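Local coordinates for protein predicted metal-dependent hydrolase of the TIM-barrel fold (Lactobacillus casei, PDB 2QPX) that is of uncharacterised activity but binds two zinc ions and probably hydrolyses a substrate, as a member of the TIM-barrel amidohydrolase family, at residues 224-230 against 259-265; 282-288 against 312-318; 174-178 against 240-246. All coordinates share one frame; numbering follows the deposited sequence.

Interaction 1. Residues 224-230 against 259-265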
loop_
_atom_site.group_PDB
_atom_site.type_symbol
_atom_site.label_atom_id
_atom_site.label_comp_id
_atom_site.label_asym_id
_atom_site.label_seq_id
_atom_site.Cartn_x
_atom_site.Cartn_y
_atom_site.Cartn_z
ATOM N N PRO A 224 4.131 -28.915 2.563
ATOM C CA PRO A 224 3.518 -27.601 2.537
ATOM C C PRO A 224 2.319 -27.440 1.625
ATOM O O PRO A 224 2.170 -28.210 0.656
ATOM C CB PRO A 224 4.657 -26.703 2.052
ATOM C CG PRO A 224 5.910 -27.488 2.342
ATOM C CD PRO A 224 5.517 -28.843 2.060
ATOM N N LEU A 225 1.512 -26.425 1.949
ATOM C CA LEU A 225 0.383 -26.008 1.103
ATOM C C LEU A 225 0.651 -24.580 0.662
ATOM O O LEU A 225 0.679 -23.661 1.468
ATOM C CB LEU A 225 -0.955 -26.078 1.848
ATOM C CG LEU A 225 -2.190 -25.526 1.129
ATOM C CD1 LEU A 225 -2.426 -26.237 -0.221
ATOM C CD2 LEU A 225 -3.411 -25.632 2.116
ATOM N N GLN A 226 0.818 -24.433 -0.644
ATOM C CA GLN A 226 1.043 -23.142 -1.277
ATOM C C GLN A 226 -0.291 -22.536 -1.695
ATOM O O GLN A 226 -1.197 -23.249 -2.157
ATOM C CB GLN A 226 1.864 -23.325 -2.545
ATOM C CG GLN A 226 3.160 -24.092 -2.383
ATOM C CD GLN A 226 3.899 -24.294 -3.722
ATOM O OE1 GLN A 226 3.276 -24.209 -4.787
ATOM N NE2 GLN A 226 5.215 -24.601 -3.664
ATOM N N PHE A 227 -0.407 -21.206 -1.570
ATOM C CA PHE A 227 -1.529 -20.430 -2.119
ATOM C C PHE A 227 -1.001 -19.344 -3.036
ATOM O O PHE A 227 -0.163 -18.529 -2.634
ATOM C CB PHE A 227 -2.309 -19.720 -1.015
ATOM C CG PHE A 227 -3.167 -20.625 -0.197
ATOM C CD1 PHE A 227 -2.646 -21.329 0.870
ATOM C CD2 PHE A 227 -4.524 -20.742 -0.472
ATOM C CE1 PHE A 227 -3.455 -22.121 1.651
ATOM C CE2 PHE A 227 -5.324 -21.534 0.314
ATOM C CZ PHE A 227 -4.798 -22.225 1.384
ATOM N N HIS A 228 -1.573 -19.227 -4.231
ATOM C CA HIS A 228 -1.387 -17.968 -4.987
ATOM C C HIS A 228 -1.961 -16.820 -4.190
ATOM O O HIS A 228 -3.103 -16.918 -3.764
ATOM C CB HIS A 228 -2.107 -18.059 -6.343
ATOM C CG HIS A 228 -1.960 -16.828 -7.171
ATOM N ND1 HIS A 228 -1.007 -16.715 -8.158
ATOM C CD2 HIS A 228 -2.624 -15.642 -7.138
ATOM C CE1 HIS A 228 -1.088 -15.499 -8.692
ATOM N NE2 HIS A 228 -2.055 -14.834 -8.084
ATOM N N VAL A 229 -1.217 -15.712 -4.081
ATOM C CA VAL A 229 -1.694 -14.504 -3.412
ATOM C C VAL A 229 -1.390 -13.318 -4.336
ATOM O O VAL A 229 -0.285 -13.182 -4.853
ATOM C CB VAL A 229 -1.006 -14.300 -2.031
ATOM C CG1 VAL A 229 -1.422 -12.935 -1.386
ATOM C CG2 VAL A 229 -1.306 -15.506 -1.081
ATOM N N GLY A 230 -2.361 -12.419 -4.514
ATOM C CA GLY A 230 -2.112 -11.164 -5.233
ATOM C C GLY A 230 -2.069 -11.320 -6.753
ATOM O O GLY A 230 -2.859 -12.081 -7.320
ATOM N N LYS A 259 1.802 -26.169 7.221
ATOM C CA LYS A 259 2.805 -25.253 6.687
ATOM C C LYS A 259 2.250 -24.581 5.437
ATOM O O LYS A 259 2.022 -25.222 4.429
ATOM C CB LYS A 259 4.112 -26.018 6.451
ATOM C CG LYS A 259 4.757 -26.464 7.772
ATOM C CD LYS A 259 5.416 -27.820 7.676
ATOM C CE LYS A 259 6.120 -28.116 8.990
ATOM N NZ LYS A 259 6.981 -29.285 8.923
ATOM N N VAL A 260 1.963 -23.288 5.565
ATOM C CA VAL A 260 1.293 -22.525 4.510
ATOM C C VAL A 260 2.319 -21.593 3.873
ATOM O O VAL A 260 3.095 -20.923 4.577
ATOM C CB VAL A 260 0.135 -21.692 5.085
ATOM C CG1 VAL A 260 -0.500 -20.751 4.032
ATOM C CG2 VAL A 260 -0.919 -22.613 5.726
ATOM N N VAL A 261 2.332 -21.586 2.541
ATOM C CA VAL A 261 3.254 -20.730 1.774
ATOM C C VAL A 261 2.484 -19.802 0.869
ATOM O O VAL A 261 1.721 -20.241 0.016
ATOM C CB VAL A 261 4.275 -21.508 0.977
ATOM C CG1 VAL A 261 5.381 -20.560 0.484
ATOM C CG2 VAL A 261 4.874 -22.644 1.811
ATOM N N LEU A 262 2.662 -18.511 1.095
ATOM C CA LEU A 262 1.984 -17.457 0.337
ATOM C C LEU A 262 2.849 -17.046 -0.850
ATOM O O LEU A 262 3.920 -16.447 -0.655
ATOM C CB LEU A 262 1.679 -16.246 1.222
ATOM C CG LEU A 262 0.896 -16.499 2.508
ATOM C CD1 LEU A 262 0.644 -15.159 3.256
ATOM C CD2 LEU A 262 -0.412 -17.343 2.251
ATOM N N LEU A 263 2.389 -17.397 -2.050
ATOM C CA LEU A 263 3.150 -17.157 -3.285
ATOM C C LEU A 263 2.856 -15.773 -3.860
ATOM O O LEU A 263 1.685 -15.345 -3.887
ATOM C CB LEU A 263 2.766 -18.196 -4.333
ATOM C CG LEU A 263 2.810 -19.665 -3.973
ATOM C CD1 LEU A 263 2.199 -20.483 -5.143
ATOM C CD2 LEU A 263 4.221 -20.154 -3.561
ATOM N N HIS A 264 3.922 -15.076 -4.287
ATOM C CA HIS A 264 3.852 -13.806 -5.071
ATOM C C HIS A 264 3.575 -12.580 -4.238
ATOM O O HIS A 264 4.395 -11.638 -4.187
ATOM C CB HIS A 264 2.827 -13.826 -6.226
ATOM C CG HIS A 264 2.636 -15.148 -6.829
ATOM N ND1 HIS A 264 3.682 -15.946 -7.242
ATOM C CD2 HIS A 264 1.506 -15.821 -7.131
ATOM C CE1 HIS A 264 3.201 -17.078 -7.730
ATOM N NE2 HIS A 264 1.877 -17.021 -7.687
ATOM N N CYS A 265 2.414 -12.598 -3.591
ATOM C CA CYS A 265 1.935 -11.648 -2.593
ATOM C C CYS A 265 1.633 -10.272 -3.094
ATOM O O CYS A 265 0.620 -9.697 -2.731
ATOM C CB CYS A 265 2.880 -11.596 -1.409
ATOM S SG CYS A 265 3.044 -13.191 -0.583
#

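Interaction 2. Residues 282-288 against 312-318. With ZN (zinc ion), chain B.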
loop_
_atom_site.group_PDB
_atom_site.type_symbol
_atom_site.label_atom_id
_atom_site.label_comp_id
_atom_site.label_asym_id
_atom_site.label_seq_id
_atom_site.Cartn_x
_atom_site.Cartn_y
_atom_site.Cartn_z
ATOM N N LEU A 282 4.212 -20.128 8.671
ATOM C CA LEU A 282 3.703 -19.295 7.568
ATOM C C LEU A 282 4.879 -18.656 6.845
ATOM O O LEU A 282 5.638 -17.872 7.416
ATOM C CB LEU A 282 2.733 -18.211 8.054
ATOM C CG LEU A 282 1.958 -17.452 6.950
ATOM C CD1 LEU A 282 2.783 -16.334 6.267
ATOM C CD2 LEU A 282 1.394 -18.424 5.898
ATOM N N TYR A 283 5.007 -19.016 5.582
ATOM C CA TYR A 283 6.115 -18.622 4.711
ATOM C C TYR A 283 5.577 -17.851 3.526
ATOM O O TYR A 283 4.378 -17.894 3.257
ATOM C CB TYR A 283 6.867 -19.861 4.245
ATOM C CG TYR A 283 7.380 -20.728 5.378
ATOM C CD1 TYR A 283 6.554 -21.645 6.011
ATOM C CD2 TYR A 283 8.694 -20.578 5.837
ATOM C CE1 TYR A 283 6.996 -22.424 7.070
ATOM C CE2 TYR A 283 9.158 -21.325 6.887
ATOM C CZ TYR A 283 8.323 -22.260 7.487
ATOM O OH TYR A 283 8.808 -22.994 8.559
ATOM N N PHE A 284 6.455 -17.167 2.812
ATOM C CA PHE A 284 6.019 -16.413 1.639
ATOM C C PHE A 284 7.170 -16.150 0.695
ATOM O O PHE A 284 8.332 -16.280 1.067
ATOM C CB PHE A 284 5.292 -15.125 2.041
ATOM C CG PHE A 284 6.169 -14.064 2.593
ATOM C CD1 PHE A 284 6.712 -14.179 3.862
ATOM C CD2 PHE A 284 6.397 -12.896 1.901
ATOM C CE1 PHE A 284 7.489 -13.173 4.382
ATOM C CE2 PHE A 284 7.165 -11.893 2.460
ATOM C CZ PHE A 284 7.701 -12.041 3.692
ATOM N N ASP A 285 6.812 -15.757 -0.521
ATOM C CA ASP A 285 7.776 -15.322 -1.528
ATOM C C ASP A 285 7.281 -14.097 -2.269
ATOM O O ASP A 285 6.126 -13.695 -2.099
ATOM C CB ASP A 285 8.177 -16.494 -2.443
ATOM C CG ASP A 285 7.109 -16.922 -3.406
ATOM O OD1 ASP A 285 6.573 -16.058 -4.117
ATOM O OD2 ASP A 285 6.818 -18.139 -3.478
ATOM N N ILE A 286 8.151 -13.506 -3.119
ATOM C CA ILE A 286 7.763 -12.392 -4.022
ATOM C C ILE A 286 8.012 -12.769 -5.486
ATOM O O ILE A 286 8.356 -11.981 -6.336
ATOM C CB ILE A 286 8.443 -11.061 -3.664
ATOM C CG1 ILE A 286 9.984 -11.189 -3.713
ATOM C CG2 ILE A 286 7.951 -10.564 -2.289
ATOM C CD1 ILE A 286 10.740 -9.828 -3.820
ATOM N N SER A 287 7.795 -14.052 -5.759
ATOM C CA SER A 287 7.821 -14.610 -7.105
ATOM C C SER A 287 6.772 -13.894 -8.007
ATOM O O SER A 287 5.825 -13.270 -7.515
ATOM C CB SER A 287 7.630 -16.108 -7.018
ATOM O OG SER A 287 6.303 -16.420 -6.631
ATOM N N LEU A 288 6.991 -13.928 -9.327
ATOM C CA LEU A 288 6.127 -13.255 -10.315
ATOM C C LEU A 288 6.302 -11.734 -10.367
ATOM O O LEU A 288 6.473 -11.164 -11.449
ATOM C CB LEU A 288 4.645 -13.678 -10.147
ATOM C CG LEU A 288 3.817 -13.517 -11.443
ATOM C CD1 LEU A 288 4.351 -14.416 -12.618
ATOM C CD2 LEU A 288 2.309 -13.785 -11.172
ATOM N N ARG A 312 11.452 -16.780 7.116
ATOM C CA ARG A 312 10.121 -17.084 6.573
ATOM C C ARG A 312 9.919 -16.697 5.117
ATOM O O ARG A 312 8.907 -17.086 4.521
ATOM C CB ARG A 312 9.048 -16.419 7.413
ATOM C CG ARG A 312 8.931 -16.986 8.865
ATOM C CD ARG A 312 8.491 -18.444 8.927
ATOM N NE ARG A 312 8.137 -18.754 10.306
ATOM C CZ ARG A 312 6.997 -18.384 10.883
ATOM N NH1 ARG A 312 6.008 -17.867 10.152
ATOM N NH2 ARG A 312 6.837 -18.567 12.174
ATOM N N ILE A 313 10.851 -15.914 4.562
ATOM C CA ILE A 313 10.775 -15.470 3.162
ATOM C C ILE A 313 11.624 -16.427 2.303
ATOM O O ILE A 313 12.703 -16.846 2.704
ATOM C CB ILE A 313 11.053 -13.931 2.968
ATOM C CG1 ILE A 313 10.588 -13.465 1.568
ATOM C CG2 ILE A 313 12.506 -13.601 3.256
ATOM C CD1 ILE A 313 10.616 -11.922 1.320
ATOM N N LEU A 314 11.096 -16.797 1.137
ATOM C CA LEU A 314 11.704 -17.821 0.261
ATOM C C LEU A 314 11.969 -17.233 -1.122
ATOM O O LEU A 314 11.261 -16.348 -1.578
ATOM C CB LEU A 314 10.741 -19.008 0.051
ATOM C CG LEU A 314 10.127 -19.650 1.300
ATOM C CD1 LEU A 314 9.133 -20.777 0.922
ATOM C CD2 LEU A 314 11.213 -20.163 2.253
ATOM N N PHE A 315 12.983 -17.760 -1.804
ATOM C CA PHE A 315 13.113 -17.557 -3.246
ATOM C C PHE A 315 12.153 -18.481 -4.024
ATOM O O PHE A 315 12.095 -19.687 -3.792
ATOM C CB PHE A 315 14.516 -17.872 -3.766
ATOM C CG PHE A 315 14.602 -17.871 -5.257
ATOM C CD1 PHE A 315 14.533 -16.679 -5.961
ATOM C CD2 PHE A 315 14.660 -19.060 -5.965
ATOM C CE1 PHE A 315 14.543 -16.677 -7.328
ATOM C CE2 PHE A 315 14.649 -19.064 -7.362
ATOM C CZ PHE A 315 14.624 -17.886 -8.016
ATOM N N ALA A 316 11.442 -17.883 -4.986
ATOM C CA ALA A 316 10.826 -18.605 -6.080
ATOM C C ALA A 316 10.807 -17.698 -7.287
ATOM O O ALA A 316 10.851 -16.486 -7.156
ATOM C CB ALA A 316 9.373 -19.073 -5.776
ATOM N N SER A 317 10.758 -18.304 -8.474
ATOM C CA SER A 317 10.599 -17.561 -9.730
ATOM C C SER A 317 9.160 -17.421 -10.214
ATOM O O SER A 317 8.799 -16.434 -10.858
ATOM C CB SER A 317 11.420 -18.240 -10.848
ATOM O OG SER A 317 10.880 -19.514 -11.172
ATOM N N ASP A 318 8.323 -18.411 -9.921
ATOM C CA ASP A 318 7.031 -18.544 -10.594
ATOM C C ASP A 318 7.177 -18.611 -12.123
ATOM O O ASP A 318 6.217 -18.319 -12.859
ATOM C CB ASP A 318 5.995 -17.440 -10.197
ATOM C CG ASP A 318 4.578 -17.865 -10.510
ATOM O OD1 ASP A 318 4.287 -19.061 -10.424
ATOM O OD2 ASP A 318 3.708 -17.032 -10.818
HETATM ZN ZN ZN B . 2.580 -20.242 -10.155
HETATM O O HOH W 1 10.404 -20.761 10.717
HETATM O O HOH W 2 10.787 -14.851 -3.864
HETATM O O HOH W 3 1.522 -18.531 -10.642
#

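Interaction 3. Residues 174-178 against 240-246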
loop_
_atom_site.group_PDB
_atom_site.type_symbol
_atom_site.label_atom_id
_atom_site.label_comp_id
_atom_site.label_asym_id
_atom_site.label_seq_id
_atom_site.Cartn_x
_atom_site.Cartn_y
_atom_site.Cartn_z
ATOM N N VAL A 174 -12.008 -17.698 -6.575
ATOM C CA VAL A 174 -12.974 -17.263 -5.559
ATOM C C VAL A 174 -12.441 -16.267 -4.538
ATOM O O VAL A 174 -13.205 -15.743 -3.715
ATOM C CB VAL A 174 -13.562 -18.484 -4.828
ATOM C CG1 VAL A 174 -14.364 -19.377 -5.807
ATOM C CG2 VAL A 174 -12.478 -19.321 -4.119
ATOM N N GLY A 175 -11.138 -16.019 -4.533
ATOM C CA GLY A 175 -10.561 -15.129 -3.585
ATOM C C GLY A 175 -10.115 -15.864 -2.325
ATOM O O GLY A 175 -10.231 -17.103 -2.223
ATOM N N LEU A 176 -9.612 -15.093 -1.368
ATOM C CA LEU A 176 -8.935 -15.641 -0.199
ATOM C C LEU A 176 -9.648 -15.432 1.144
ATOM O O LEU A 176 -9.069 -15.692 2.195
ATOM C CB LEU A 176 -7.490 -15.129 -0.091
ATOM C CG LEU A 176 -6.535 -15.585 -1.201
ATOM C CD1 LEU A 176 -5.195 -14.860 -1.018
ATOM C CD2 LEU A 176 -6.408 -17.109 -1.146
ATOM N N HIS A 177 -10.920 -14.995 1.110
ATOM C CA HIS A 177 -11.682 -14.830 2.332
ATOM C C HIS A 177 -12.263 -16.184 2.728
ATOM O O HIS A 177 -13.468 -16.434 2.610
ATOM C CB HIS A 177 -12.762 -13.768 2.127
ATOM C CG HIS A 177 -13.273 -13.177 3.395
ATOM N ND1 HIS A 177 -13.075 -13.758 4.633
ATOM C CD2 HIS A 177 -14.053 -12.092 3.603
ATOM C CE1 HIS A 177 -13.692 -13.034 5.551
ATOM N NE2 HIS A 177 -14.271 -12.008 4.953
ATOM N N LEU A 178 -11.404 -17.068 3.213
ATOM C CA LEU A 178 -11.747 -18.452 3.428
ATOM C C LEU A 178 -12.581 -18.582 4.712
ATOM O O LEU A 178 -12.209 -18.054 5.759
ATOM C CB LEU A 178 -10.493 -19.292 3.545
ATOM C CG LEU A 178 -9.449 -19.189 2.439
ATOM C CD1 LEU A 178 -8.224 -20.028 2.783
ATOM C CD2 LEU A 178 -9.978 -19.524 1.023
ATOM N N LEU A 240 -9.851 -9.345 -3.649
ATOM C CA LEU A 240 -10.067 -10.488 -2.758
ATOM C C LEU A 240 -8.807 -11.283 -2.521
ATOM O O LEU A 240 -8.836 -12.367 -1.907
ATOM C CB LEU A 240 -11.143 -11.415 -3.371
ATOM C CG LEU A 240 -12.519 -10.754 -3.483
ATOM C CD1 LEU A 240 -13.540 -11.774 -4.024
ATOM C CD2 LEU A 240 -12.973 -10.199 -2.139
ATOM N N GLY A 241 -7.689 -10.800 -3.041
ATOM C CA GLY A 241 -6.423 -11.512 -2.930
ATOM C C GLY A 241 -5.554 -11.048 -1.778
ATOM O O GLY A 241 -4.372 -11.403 -1.744
ATOM N N ASN A 242 -6.094 -10.182 -0.915
ATOM C CA ASN A 242 -5.367 -9.672 0.249
ATOM C C ASN A 242 -5.269 -10.830 1.266
ATOM O O ASN A 242 -6.287 -11.322 1.766
ATOM C CB ASN A 242 -6.100 -8.466 0.854
ATOM C CG ASN A 242 -5.340 -7.806 1.997
ATOM O OD1 ASN A 242 -4.585 -8.458 2.739
ATOM N ND2 ASN A 242 -5.558 -6.483 2.162
ATOM N N PRO A 243 -4.047 -11.264 1.612
ATOM C CA PRO A 243 -3.942 -12.440 2.457
ATOM C C PRO A 243 -4.390 -12.242 3.910
ATOM O O PRO A 243 -4.585 -13.238 4.611
ATOM C CB PRO A 243 -2.455 -12.775 2.374
ATOM C CG PRO A 243 -1.793 -11.464 2.166
ATOM C CD PRO A 243 -2.735 -10.722 1.253
ATOM N N LEU A 244 -4.621 -10.998 4.339
ATOM C CA LEU A 244 -5.270 -10.769 5.636
ATOM C C LEU A 244 -6.639 -11.458 5.678
ATOM O O LEU A 244 -7.110 -11.820 6.758
ATOM C CB LEU A 244 -5.433 -9.282 5.921
ATOM C CG LEU A 244 -4.171 -8.419 6.018
ATOM C CD1 LEU A 244 -4.510 -6.951 6.281
ATOM C CD2 LEU A 244 -3.197 -9.005 7.070
ATOM N N LEU A 245 -7.250 -11.667 4.510
ATOM C CA LEU A 245 -8.553 -12.313 4.448
ATOM C C LEU A 245 -8.478 -13.804 4.829
ATOM O O LEU A 245 -9.496 -14.420 5.159
ATOM C CB LEU A 245 -9.176 -12.130 3.069
ATOM C CG LEU A 245 -9.493 -10.687 2.648
ATOM C CD1 LEU A 245 -9.815 -10.595 1.148
ATOM C CD2 LEU A 245 -10.592 -10.114 3.517
HETATM N N MSE A 246 -7.254 -14.364 4.833
HETATM C CA MSE A 246 -7.019 -15.761 5.201
HETATM C C MSE A 246 -6.899 -15.991 6.698
HETATM O O MSE A 246 -6.615 -17.099 7.119
HETATM C CB MSE A 246 -5.703 -16.294 4.577
HETATM C CG MSE A 246 -5.700 -16.284 3.088
HETATM SE SE MSE A 246 -4.030 -16.849 2.416
HETATM C CE MSE A 246 -4.082 -18.590 2.968
HETATM O O HOH W 4 -9.771 -17.151 6.345
#

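Interaction 1. Residues 224-230 against 259-265
Residues 225-229 and 260-264 are neighbouring parallel strands, with axes 4.6 Å apart at closest and 25° away from parallel. Leu225 N donates to Lys259 O at 2.8 Å, and Leu225 O accepts from Val261 N. Phe227 does the same between Val261 and Leu263. Val229 N then meets Leu263 O at 2.9 Å, an oxygen that also accepts from Cys265 N. Side chains alternate between the faces of the sheet. On one face Phe227 CD1 lies 3.9 Å from Val260 CG1. Leu262 shares that face, and its CB packs on Val229 CG2 at 3.8 Å. On the other, Leu263 CD1 rests against Gln226 CB at 3.9 Å, while the Gln226 amide bonds to His18 and Tyr368. The two strands belong to a beta-alpha-beta crossover through helix 247-253, part of the TIM barrel of the amidohydrolases. At the C-terminal ends of the strands His228 ND1 and His264 NE2 come within 2.9 Å, because both bind the same zinc ion. Their ring planes are 61° apart. His228 CG is anti to the backbone N (chi1 -180°), carrying the ring to the metal. His228 NE2 donates to Gly230 O at 3.0 Å from above the carbonyl plane, which helps fix the ring. With an alanine here, the zinc ion would probably lose a ligand and Gly230 O its imidazole partner. His264 ND1, on its ring's far side, bonds to Ser287.

Interaction 2. Residues 282-288 against 312-318
Leu282 O accepts from Arg312 NH1 at 2.8 Å, lying at the edge of the guanidinium and close to its plane. The arginine chain is bent at its second torsion (chi2 -65°), which helps bring NH1 back to this carbonyl. NH1 also bonds to Phe279 O, and NH2 forms a salt bridge with Asp49 of a second subunit. Tyr283 offers a ring face to the same side chain: Arg312 CD sits over it, 4.0 Å from the ring centroid, in a CH-pi contact. Phe284 carries the parallel strand pairing, with its N bonded to Arg312 O and its O to Leu314 N. Its CG lies between the backbone N and the carbonyl carbon (chi1 72°), a torsion that swings the ring across to the neighbouring strand, where it meets Ile313. CG1 of Ile313 stands over one face near the rim, and its CD1 is 3.6 Å from Phe284 CE2. Asp285 OD1 takes Ser287 N, making an Asx turn, and Ser287 OG at 2.6 Å from the same face of the carboxylate. OD2 bonds to His17. Ile286 N reaches the other segment through a water that also binds Leu314 O and Ala316 N. Ser287 CB packs on Ala316 CB at 3.7 Å. Leu288 N makes a weak bond to Ser317 O, and Leu288 CD1 lies 3.2 Å from Asp318 OD2, flanking the carboxylate. Asp318 OD1 binds zinc at 2.1 Å. OD2 accepts at 2.7 Å from a water that is itself a ligand of that zinc. One carboxylate thus holds both metal and water, consistent with a metal-bound hydrolytic water as in other amidohydrolases.

Interaction 3. Residues 174-178 against 240-246
Leu176 meets Leu245 and Met246 at the centre of this contact between two loops. Leu176 N donates to Leu240 O at 2.9 Å, the backbone bond that ties the loops directly. Its CB lies 3.8 Å from Met246 CG, and its CD1 branch reaches Gly241 O at 3.6 Å. Met246, a selenomethionine in this crystal, bends at its third torsion (chi3 67°), which brings CE to 4.4 Å from Leu178 CD1. Its SE lies 4.1 Å from Leu176 CD1. Leu245 crosses His177 at about a right angle. Its CD2 stands over one ring face, 4.2 Å from the His177 ring centroid, in a CH-pi contact. Leu245 O faces His177 CA and accepts a hydrogen bond from a water that also donates to Leu178 O at 2.7 Å. Gly175 leaves room for Leu240: a CB there would clash with Leu240 CB. An Asx turn at Asn242, OD1 accepting from Leu244 N, leads into the short 3-10 segment 243-246. Leu176 and Met246 rest on Phe227 of strand 225-229. Leu178 leans on helix 204-221, Pro243 on helix 269-278, and Leu245 on Tyr239 of a second subunit.

How the interactions relate
Interactions 1 and 2 belong to one parallel sheet, in the order 225-229, 260-264, 282-285, 313-314, with centres about 8 Å apart. Strands 260-264 and 282-285 join them through the bond from Leu262 N to Tyr283 O. Interaction 1 gives His228 and His264 to one zinc ion, and interaction 2 gives Asp318 to the other. Interaction 3 lies about 11 Å from interaction 1, centre to centre, and about 18 Å from interaction 2. Along the chain interactions 1 and 3 interleave, while interaction 2 follows both. The strand ends of interactions 1 and 2 thus carry zinc ligands, while interaction 3 packs its loops on Phe227 and Val229 of strand 225-229 and holds no metal ligand.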